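PDB 4XUO: endo-1,4-beta-xylanase C from Paenibacillus barcinonensis, which hydrolyses internal beta-1,4-xylosidic linkages of xylan, this chain being its N-terminal CBM22-1 xylan-binding domain rather than the catalytic module. Local coordinates for residues 70-75 and 153-158; 91-96 and 105-110; 78-83 and 111-116. All coordinates share one frame; numbering follows the deposited sequence.

Contact 1: 70-75 and 153-158; sequences EVVEIS and IRLVKA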
loop_
_atom_site.group_PDB
_atom_site.type_symbol
_atom_site.label_atom_id
_atom_site.label_comp_id
_atom_site.label_asym_id
_atom_site.label_seq_id
_atom_site.Cartn_x
_atom_site.Cartn_y
_atom_site.Cartn_z
ATOM N N GLU A 70 -15.938 -3.101 -9.128
ATOM C CA GLU A 70 -16.148 -2.930 -7.686
ATOM C C GLU A 70 -15.489 -1.619 -7.299
ATOM O O GLU A 70 -14.395 -1.328 -7.764
ATOM C CB GLU A 70 -15.534 -4.077 -6.884
ATOM C CG GLU A 70 -16.211 -5.431 -7.089
ATOM C CD GLU A 70 -15.696 -6.526 -6.165
ATOM O OE1 GLU A 70 -14.468 -6.667 -5.989
ATOM O OE2 GLU A 70 -16.532 -7.276 -5.619
ATOM N N VAL A 71 -16.174 -0.805 -6.495
ATOM C CA VAL A 71 -15.503 0.353 -5.864
ATOM C C VAL A 71 -15.023 -0.039 -4.479
ATOM O O VAL A 71 -15.818 -0.478 -3.629
ATOM C CB VAL A 71 -16.424 1.562 -5.777
ATOM C CG1 VAL A 71 -15.698 2.718 -5.116
ATOM C CG2 VAL A 71 -16.886 1.963 -7.174
ATOM N N VAL A 72 -13.713 0.098 -4.244
ATOM C CA VAL A 72 -13.127 -0.196 -2.933
ATOM C C VAL A 72 -12.451 1.029 -2.308
ATOM O O VAL A 72 -12.203 2.027 -2.973
ATOM C CB VAL A 72 -12.120 -1.384 -2.982
ATOM C CG1 VAL A 72 -12.803 -2.608 -3.595
ATOM C CG2 VAL A 72 -10.886 -1.017 -3.789
ATOM N N GLU A 73 -12.217 0.940 -1.009
ATOM C CA GLU A 73 -11.527 1.990 -0.241
ATOM C C GLU A 73 -10.272 1.421 0.452
ATOM O O GLU A 73 -10.358 0.478 1.248
ATOM C CB GLU A 73 -12.487 2.599 0.792
ATOM C CG GLU A 73 -12.009 3.911 1.448
ATOM C CD GLU A 73 -13.188 4.676 2.058
ATOM O OE1 GLU A 73 -13.600 5.699 1.473
ATOM O OE2 GLU A 73 -13.755 4.183 3.059
ATOM N N ILE A 74 -9.107 2.008 0.103
ATOM C CA ILE A 74 -7.789 1.577 0.528
ATOM C C ILE A 74 -7.257 2.586 1.527
ATOM O O ILE A 74 -7.245 3.781 1.228
ATOM C CB ILE A 74 -6.817 1.464 -0.670
ATOM C CG1 ILE A 74 -7.396 0.488 -1.700
ATOM C CG2 ILE A 74 -5.430 0.995 -0.227
ATOM C CD1 ILE A 74 -6.652 0.397 -3.016
ATOM N N SER A 75 -6.856 2.113 2.698
ATOM C CA SER A 75 -6.328 2.995 3.738
ATOM C C SER A 75 -5.232 2.369 4.578
ATOM O O SER A 75 -5.091 1.134 4.682
ATOM C CB SER A 75 -7.444 3.434 4.670
ATOM O OG SER A 75 -8.011 2.289 5.298
ATOM N N ILE A 153 -8.637 -2.695 3.207
ATOM C CA ILE A 153 -9.371 -2.483 1.990
ATOM C C ILE A 153 -10.829 -2.875 2.314
ATOM O O ILE A 153 -11.055 -3.983 2.787
ATOM C CB ILE A 153 -8.858 -3.359 0.825
ATOM C CG1 ILE A 153 -7.383 -3.064 0.526
ATOM C CG2 ILE A 153 -9.730 -3.160 -0.391
ATOM C CD1 ILE A 153 -6.818 -3.789 -0.692
ATOM N N ARG A 154 -11.759 -1.961 2.034
ATOM C CA ARG A 154 -13.200 -2.124 2.317
ATOM C C ARG A 154 -13.981 -1.979 1.000
ATOM O O ARG A 154 -13.646 -1.173 0.131
ATOM C CB ARG A 154 -13.644 -1.058 3.362
ATOM C CG ARG A 154 -15.115 -1.118 3.773
ATOM C CD ARG A 154 -15.527 0.136 4.534
ATOM N NE ARG A 154 -14.888 0.181 5.842
ATOM C CZ ARG A 154 -15.384 -0.372 6.947
ATOM N NH1 ARG A 154 -16.552 -1.023 6.931
ATOM N NH2 ARG A 154 -14.709 -0.268 8.085
ATOM N N LEU A 155 -15.031 -2.767 0.824
ATOM C CA LEU A 155 -15.886 -2.632 -0.351
ATOM C C LEU A 155 -16.840 -1.468 -0.116
ATOM O O LEU A 155 -17.576 -1.448 0.896
ATOM C CB LEU A 155 -16.677 -3.926 -0.587
ATOM C CG LEU A 155 -17.496 -4.019 -1.895
ATOM C CD1 LEU A 155 -16.701 -3.942 -3.185
ATOM C CD2 LEU A 155 -18.293 -5.311 -1.850
ATOM N N VAL A 156 -16.804 -0.513 -1.032
ATOM C CA VAL A 156 -17.692 0.649 -1.004
ATOM C C VAL A 156 -18.986 0.338 -1.748
ATOM O O VAL A 156 -20.077 0.596 -1.207
ATOM C CB VAL A 156 -17.053 1.912 -1.631
ATOM C CG1 VAL A 156 -18.051 3.079 -1.596
ATOM C CG2 VAL A 156 -15.788 2.297 -0.871
ATOM N N LYS A 157 -18.848 -0.159 -2.985
ATOM C CA LYS A 157 -19.972 -0.502 -3.880
ATOM C C LYS A 157 -19.723 -1.816 -4.624
ATOM O O LYS A 157 -18.712 -1.976 -5.350
ATOM C CB LYS A 157 -20.207 0.606 -4.903
ATOM C CG LYS A 157 -21.579 0.491 -5.599
ATOM C CD LYS A 157 -21.708 1.396 -6.819
ATOM C CE LYS A 157 -23.102 1.276 -7.439
ATOM N NZ LYS A 157 -23.401 2.433 -8.316
ATOM N N ALA A 158 -20.655 -2.760 -4.458
ATOM C CA ALA A 158 -20.590 -4.017 -5.215
ATOM C C ALA A 158 -20.739 -3.773 -6.724
ATOM O O ALA A 158 -21.301 -2.750 -7.161
ATOM C CB ALA A 158 -21.645 -4.997 -4.712
#
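Val71 O takes two backbone N-H groups at once, from Val156 N at 2.8 Å and from Lys157 N at 3.1 Å, because two residues of 153-158 face one residue of 70-75. Both donors lie about 20° out of the carbonyl plane. Val71 N returns a bond to Lys157 O. Beyond this classic beta bulge the two antiparallel strands run regularly, Glu73 and Arg154 exchanging a pair of N-H...O bonds. Within the calcium-binding beta-sandwich, strands 71-80 and 146-157 are neighbours in one sheet, and strand 119-125 pairs with 71-80 along its other edge. On the face carrying Val72, Ile74, Ile153 and Leu155 the contacts are apolar. Ile153 CG2 reaches Val72 CB at 3.9 Å, while Ile74 and Ile153 run alongside each other in the same direction, CG1 against CG1. Leu155 CD1 turns back over the Val71 carbonyl, 3.6 Å from Val71 O, and meets Glu70 CB with the two side chains at about a right angle; the Glu70 carboxylate is held by His67 N. Val156, the extra residue of the bulge, has its CB directed at the other strand and packed on Val71 CG1; with Val156 CG1 anti to the backbone N (chi1 179°), CG2 is left to lie 3.7 Å from Glu73 CB.

Contact 2: 91-96 and 105-110; sequences FTVERR and DQVNAA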
loop_
_atom_site.group_PDB
_atom_site.type_symbol
_atom_site.label_atom_id
_atom_site.label_comp_id
_atom_site.label_asym_id
_atom_site.label_seq_id
_atom_site.Cartn_x
_atom_site.Cartn_y
_atom_site.Cartn_z
ATOM N N PHE A 91 -0.225 5.697 -2.538
ATOM C CA PHE A 91 -0.508 4.371 -3.110
ATOM C C PHE A 91 -0.749 4.429 -4.621
ATOM O O PHE A 91 -1.459 5.288 -5.087
ATOM C CB PHE A 91 -1.778 3.790 -2.499
ATOM C CG PHE A 91 -1.648 3.356 -1.062
ATOM C CD1 PHE A 91 -0.839 2.303 -0.696
ATOM C CD2 PHE A 91 -2.459 3.950 -0.076
ATOM C CE1 PHE A 91 -0.765 1.884 0.622
ATOM C CE2 PHE A 91 -2.399 3.517 1.232
ATOM C CZ PHE A 91 -1.542 2.494 1.581
ATOM N N THR A 92 -0.239 3.460 -5.388
ATOM C CA THR A 92 -0.461 3.361 -6.825
ATOM C C THR A 92 -0.837 1.891 -7.134
ATOM O O THR A 92 -0.399 0.994 -6.445
ATOM C CB THR A 92 0.849 3.722 -7.562
ATOM O OG1 THR A 92 1.194 5.077 -7.242
ATOM C CG2 THR A 92 0.722 3.589 -9.070
ATOM N N VAL A 93 -1.704 1.675 -8.113
ATOM C CA VAL A 93 -2.005 0.323 -8.640
ATOM C C VAL A 93 -1.453 0.194 -10.073
ATOM O O VAL A 93 -1.815 0.927 -10.976
ATOM C CB VAL A 93 -3.526 0.012 -8.582
ATOM C CG1 VAL A 93 -3.816 -1.377 -9.178
ATOM C CG2 VAL A 93 -4.000 0.047 -7.137
ATOM N N GLU A 94 -0.533 -0.755 -10.236
ATOM C CA GLU A 94 -0.047 -1.181 -11.541
ATOM C C GLU A 94 -0.987 -2.283 -12.052
ATOM O O GLU A 94 -1.159 -3.298 -11.398
ATOM C CB GLU A 94 1.368 -1.712 -11.352
ATOM C CG GLU A 94 1.974 -2.453 -12.518
ATOM C CD GLU A 94 3.386 -2.880 -12.171
ATOM O OE1 GLU A 94 3.560 -3.927 -11.524
ATOM O OE2 GLU A 94 4.315 -2.147 -12.513
ATOM N N ARG A 95 -1.601 -2.051 -13.221
ATOM C CA ARG A 95 -2.711 -2.849 -13.756
ATOM C C ARG A 95 -2.386 -3.329 -15.187
ATOM O O ARG A 95 -1.915 -2.555 -16.007
ATOM C CB ARG A 95 -3.994 -1.994 -13.773
ATOM C CG ARG A 95 -5.193 -2.663 -14.459
ATOM C CD ARG A 95 -6.525 -1.961 -14.182
ATOM N NE ARG A 95 -6.429 -0.565 -14.568
ATOM C CZ ARG A 95 -6.612 -0.105 -15.812
ATOM N NH1 ARG A 95 -7.014 -0.896 -16.803
ATOM N NH2 ARG A 95 -6.424 1.174 -16.066
ATOM N N ARG A 96 -2.604 -4.599 -15.480
ATOM C CA ARG A 96 -2.673 -5.035 -16.880
ATOM C C ARG A 96 -4.081 -4.832 -17.381
ATOM O O ARG A 96 -5.009 -5.401 -16.814
ATOM C CB ARG A 96 -2.349 -6.503 -17.017
ATOM C CG ARG A 96 -0.894 -6.799 -17.008
ATOM C CD ARG A 96 -0.676 -8.249 -17.358
ATOM N NE ARG A 96 0.743 -8.566 -17.443
ATOM C CZ ARG A 96 1.553 -8.685 -16.396
ATOM N NH1 ARG A 96 1.099 -8.512 -15.156
ATOM N NH2 ARG A 96 2.828 -8.985 -16.578
ATOM N N ASP A 105 -2.435 3.501 -12.180
ATOM C CA ASP A 105 -3.665 4.143 -11.691
ATOM C C ASP A 105 -3.406 4.816 -10.343
ATOM O O ASP A 105 -2.792 4.228 -9.453
ATOM C CB ASP A 105 -4.767 3.083 -11.451
ATOM C CG ASP A 105 -5.252 2.369 -12.714
ATOM O OD1 ASP A 105 -4.985 2.807 -13.846
ATOM O OD2 ASP A 105 -5.933 1.319 -12.566
ATOM N N GLN A 106 -3.897 6.043 -10.153
ATOM C CA GLN A 106 -3.689 6.755 -8.886
ATOM C C GLN A 106 -4.817 6.375 -7.897
ATOM O O GLN A 106 -5.962 6.176 -8.291
ATOM C CB GLN A 106 -3.591 8.299 -9.091
ATOM C CG GLN A 106 -3.552 9.089 -7.767
ATOM C CD GLN A 106 -2.679 10.358 -7.741
ATOM O OE1 GLN A 106 -1.451 10.329 -7.921
ATOM N NE2 GLN A 106 -3.316 11.472 -7.464
ATOM N N VAL A 107 -4.457 6.153 -6.645
ATOM C CA VAL A 107 -5.411 5.858 -5.590
ATOM C C VAL A 107 -5.664 7.118 -4.794
ATOM O O VAL A 107 -6.810 7.505 -4.581
ATOM C CB VAL A 107 -4.862 4.783 -4.659
ATOM C CG1 VAL A 107 -5.757 4.565 -3.438
ATOM C CG2 VAL A 107 -4.680 3.508 -5.453
ATOM N N ASN A 108 -4.581 7.750 -4.352
ATOM C CA ASN A 108 -4.668 8.983 -3.528
ATOM C C ASN A 108 -3.611 10.014 -3.868
ATOM O O ASN A 108 -2.558 9.695 -4.411
ATOM C CB ASN A 108 -4.543 8.639 -2.046
ATOM C CG ASN A 108 -3.176 8.026 -1.679
ATOM O OD1 ASN A 108 -2.594 7.237 -2.436
ATOM N ND2 ASN A 108 -2.675 8.370 -0.513
ATOM N N ALA A 109 -3.879 11.265 -3.530
ATOM C CA ALA A 109 -2.861 12.289 -3.694
ATOM C C ALA A 109 -1.718 12.013 -2.711
ATOM O O ALA A 109 -1.943 11.592 -1.587
ATOM C CB ALA A 109 -3.451 13.680 -3.453
ATOM N N ALA A 110 -0.489 12.272 -3.107
ATOM C CA ALA A 110 0.620 12.063 -2.189
ATOM C C ALA A 110 0.549 12.990 -0.984
ATOM O O ALA A 110 0.205 14.168 -1.141
ATOM C CB ALA A 110 1.937 12.237 -2.880
#
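Arg95 and Asp105 form a two-pronged salt bridge across the beta hairpin of strands 87-96 and 102-106, which belongs to one sheet of the domain's beta-sandwich. From Arg95 CB, 4.0 Å from Asp105 OD2, the chain runs out with CG anti to the backbone N (chi1 173°) and then bends at chi3, bringing CD to 3.7 Å from the same OD2. NE follows with an almost straight bond to Asp105 OD2, 2.8 Å long with 176° at the hydrogen. At the tip NH2 holds Asp105 OD1, and NH1 turns to Gln129 O outside the hairpin. The guanidinium therefore grips the carboxylate side-on, one nitrogen to each oxygen; both oxygens use their syn lone pairs, and the two planes are nearly coplanar, 25° apart. Tyr125 OH adds a further bond to Asp105 OD2, so three groups meet the carboxylate, which should hold its rotation.

Next to this pair, Val93 and Asp105 exchange two backbone hydrogen bonds. Farther along, segment 105-110 leaves the regular strand: Val107 N makes a weak bond to Phe91 O, and the Val107 side chain turns toward the other strand, its CG2 3.9 Å from Val93 CG2 and its CB against Phe91 CB. Leu121 of the facing sheet touches both Phe91 and Asn108. Past the last regular pair a side chain stands in for a backbone carbonyl: Asn108 OD1 accepts the N-H of Phe91 on a lone pair in its amide plane, at 2.8 Å from Phe91 N.

Contact 3: 78-83 and 111-116; sequences VKLVAG and EQVTDQ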
loop_
_atom_site.group_PDB
_atom_site.type_symbol
_atom_site.label_atom_id
_atom_site.label_comp_id
_atom_site.label_asym_id
_atom_site.label_seq_id
_atom_site.Cartn_x
_atom_site.Cartn_y
_atom_site.Cartn_z
ATOM N N VAL A 78 1.138 5.582 7.876
ATOM C CA VAL A 78 2.522 5.536 7.452
ATOM C C VAL A 78 3.346 6.537 8.262
ATOM O O VAL A 78 2.799 7.521 8.772
ATOM C CB VAL A 78 2.700 5.838 5.937
ATOM C CG1 VAL A 78 1.996 4.790 5.069
ATOM C CG2 VAL A 78 2.159 7.201 5.560
ATOM N N LYS A 79 4.653 6.289 8.301
ATOM C CA LYS A 79 5.634 7.080 9.077
ATOM C C LYS A 79 6.999 6.791 8.497
ATOM O O LYS A 79 7.271 5.674 8.050
ATOM C CB LYS A 79 5.592 6.702 10.569
ATOM C CG LYS A 79 6.489 7.574 11.451
ATOM C CD LYS A 79 6.346 7.196 12.925
ATOM C CE LYS A 79 7.270 8.019 13.822
ATOM N NZ LYS A 79 7.319 7.538 15.238
ATOM N N LEU A 80 7.879 7.792 8.451
ATOM C CA LEU A 80 9.221 7.527 7.915
ATOM C C LEU A 80 10.108 6.861 8.984
ATOM O O LEU A 80 9.886 7.016 10.182
ATOM C CB LEU A 80 9.876 8.806 7.406
ATOM C CG LEU A 80 9.199 9.612 6.292
ATOM C CD1 LEU A 80 10.136 10.696 5.771
ATOM C CD2 LEU A 80 8.751 8.783 5.097
ATOM N N VAL A 81 11.069 6.073 8.531
ATOM C CA VAL A 81 12.049 5.462 9.427
ATOM C C VAL A 81 12.920 6.591 10.001
ATOM O O VAL A 81 13.144 7.599 9.339
ATOM C CB VAL A 81 12.881 4.395 8.687
ATOM C CG1 VAL A 81 14.074 3.934 9.500
ATOM C CG2 VAL A 81 12.009 3.202 8.343
ATOM N N ALA A 82 13.367 6.409 11.246
ATOM C CA ALA A 82 14.107 7.432 11.994
ATOM C C ALA A 82 15.304 7.921 11.211
ATOM O O ALA A 82 16.063 7.120 10.693
ATOM C CB ALA A 82 14.547 6.859 13.325
ATOM N N GLY A 83 15.449 9.240 11.092
ATOM C CA GLY A 83 16.558 9.828 10.327
ATOM C C GLY A 83 16.261 10.282 8.897
ATOM O O GLY A 83 16.892 11.219 8.408
ATOM N N GLU A 111 0.854 12.450 0.204
ATOM C CA GLU A 111 0.844 13.203 1.471
ATOM C C GLU A 111 2.302 13.359 1.947
ATOM O O GLU A 111 3.128 12.438 1.799
ATOM C CB GLU A 111 0.021 12.479 2.543
ATOM C CG GLU A 111 -1.494 12.562 2.371
ATOM C CD GLU A 111 -2.102 13.868 2.852
ATOM O OE1 GLU A 111 -1.362 14.667 3.463
ATOM O OE2 GLU A 111 -3.331 14.086 2.631
ATOM N N GLN A 112 2.624 14.531 2.496
ATOM C CA GLN A 112 3.901 14.705 3.187
ATOM C C GLN A 112 3.919 13.890 4.474
ATOM O O GLN A 112 2.986 13.969 5.272
ATOM C CB GLN A 112 4.144 16.186 3.541
ATOM C CG GLN A 112 5.242 16.337 4.595
ATOM C CD GLN A 112 5.764 17.757 4.751
ATOM O OE1 GLN A 112 6.672 18.186 4.032
ATOM N NE2 GLN A 112 5.205 18.479 5.706
ATOM N N VAL A 113 5.004 13.138 4.672
ATOM C CA VAL A 113 5.202 12.274 5.822
ATOM C C VAL A 113 6.598 12.535 6.441
ATOM O O VAL A 113 7.549 12.847 5.715
ATOM C CB VAL A 113 5.106 10.784 5.431
ATOM C CG1 VAL A 113 5.181 9.892 6.664
ATOM C CG2 VAL A 113 3.797 10.525 4.688
ATOM N N THR A 114 6.682 12.474 7.772
ATOM C CA THR A 114 7.956 12.698 8.500
ATOM C C THR A 114 8.305 11.481 9.345
ATOM O O THR A 114 7.485 10.561 9.502
ATOM C CB THR A 114 7.860 13.942 9.448
ATOM O OG1 THR A 114 6.971 13.684 10.539
ATOM C CG2 THR A 114 7.366 15.169 8.676
ATOM N N ASP A 115 9.507 11.488 9.931
ATOM C CA ASP A 115 9.868 10.473 10.922
ATOM C C ASP A 115 9.325 10.716 12.348
ATOM O O ASP A 115 9.646 9.960 13.256
ATOM C CB ASP A 115 11.389 10.183 10.888
ATOM C CG ASP A 115 12.234 11.230 11.595
ATOM O OD1 ASP A 115 11.736 12.307 12.003
ATOM O OD2 ASP A 115 13.435 10.939 11.748
ATOM N N GLN A 116 8.464 11.721 12.521
ATOM C CA GLN A 116 7.960 12.143 13.824
ATOM C C GLN A 116 6.526 11.736 14.175
ATOM O O GLN A 116 6.177 11.761 15.346
ATOM C CB GLN A 116 8.028 13.679 13.940
ATOM C CG GLN A 116 9.396 14.323 13.722
ATOM C CD GLN A 116 10.428 13.892 14.745
ATOM O OE1 GLN A 116 11.112 12.883 14.563
ATOM N NE2 GLN A 116 10.566 14.669 15.820
#
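Leu80 N gives its hydrogen to Thr114 O, 3.0 Å away and nearly straight at 170°, although the N-H comes from above the carbonyl plane, 49° out of it, rather than onto a lone pair. The Leu80 side chain lies along the same piece of backbone: CD1 is 3.4 Å from Val113 O, and CG and CD2 lie against Val113 CG1. That methyl also covers Lys79 CA, while Val113 CG2 meets Val78 CG2 at 3.8 Å, the two valines crossing at about a right angle. At the other end Asp115 OD2 accepts from Gly83 N at 2.7 Å, using the lone pair turned away from OD1. The Asp115 rotation that sets CG between its own backbone N and carbonyl carbon (chi1 78°) carries the carboxylate to Gly83 N. Its CB rests on the carbonyl oxygens of Leu80 and Val81.

Around this first shell, an ST turn, with Gln116 N bonded to Thr114 OG1, shapes the chain past strand 111-113. The extended Lys79 chain passes beside Thr114 O and Asp115 O to reach Gln38 with its NZ. Leu89 touches Val78, Leu80 and Val113, and Tyr146 touches Leu80, so residues of both sheets of the beta-sandwich pack on the apolar group. An alanine in place of Leu80 would probably open a gap beside Val113 CG1 and take from Tyr146 and Leu89 the isobutyl group they pack on. At the backbone angles of Gly83 a CB would collide with the carbonyl oxygen before it, which suits glycine to the residue whose N-H meets Asp115. The short Gly83 N to Asp115 OD2 bond joins a main-chain N-H to a carboxylate, and is consistent with a negative charge on Asp115 fastening this turn.

Coming from the N terminus, the chain passes five strands before 71-80, the first that these contacts use; it serves two of them: 70-75 opens contact 1 and 78-83 opens contact 3. The chain then enters the hairpin of 87-96 and 102-106, where contact 2 closes the shortest loop. Continuing through 111-116 it closes contact 3, and only near the C terminus does 153-158 close contact 1. The three nest without crossing: contact 2 inside contact 3, and contact 3 inside contact 1. Contact 1 joins neighbouring strands of one sheet, contact 2 lies in the other, and contact 3 ties the two together. Contacts 1 and 2 also meet directly, Ile74 CG2 packing 4.2 Å from Phe91 CD2 between the sheets.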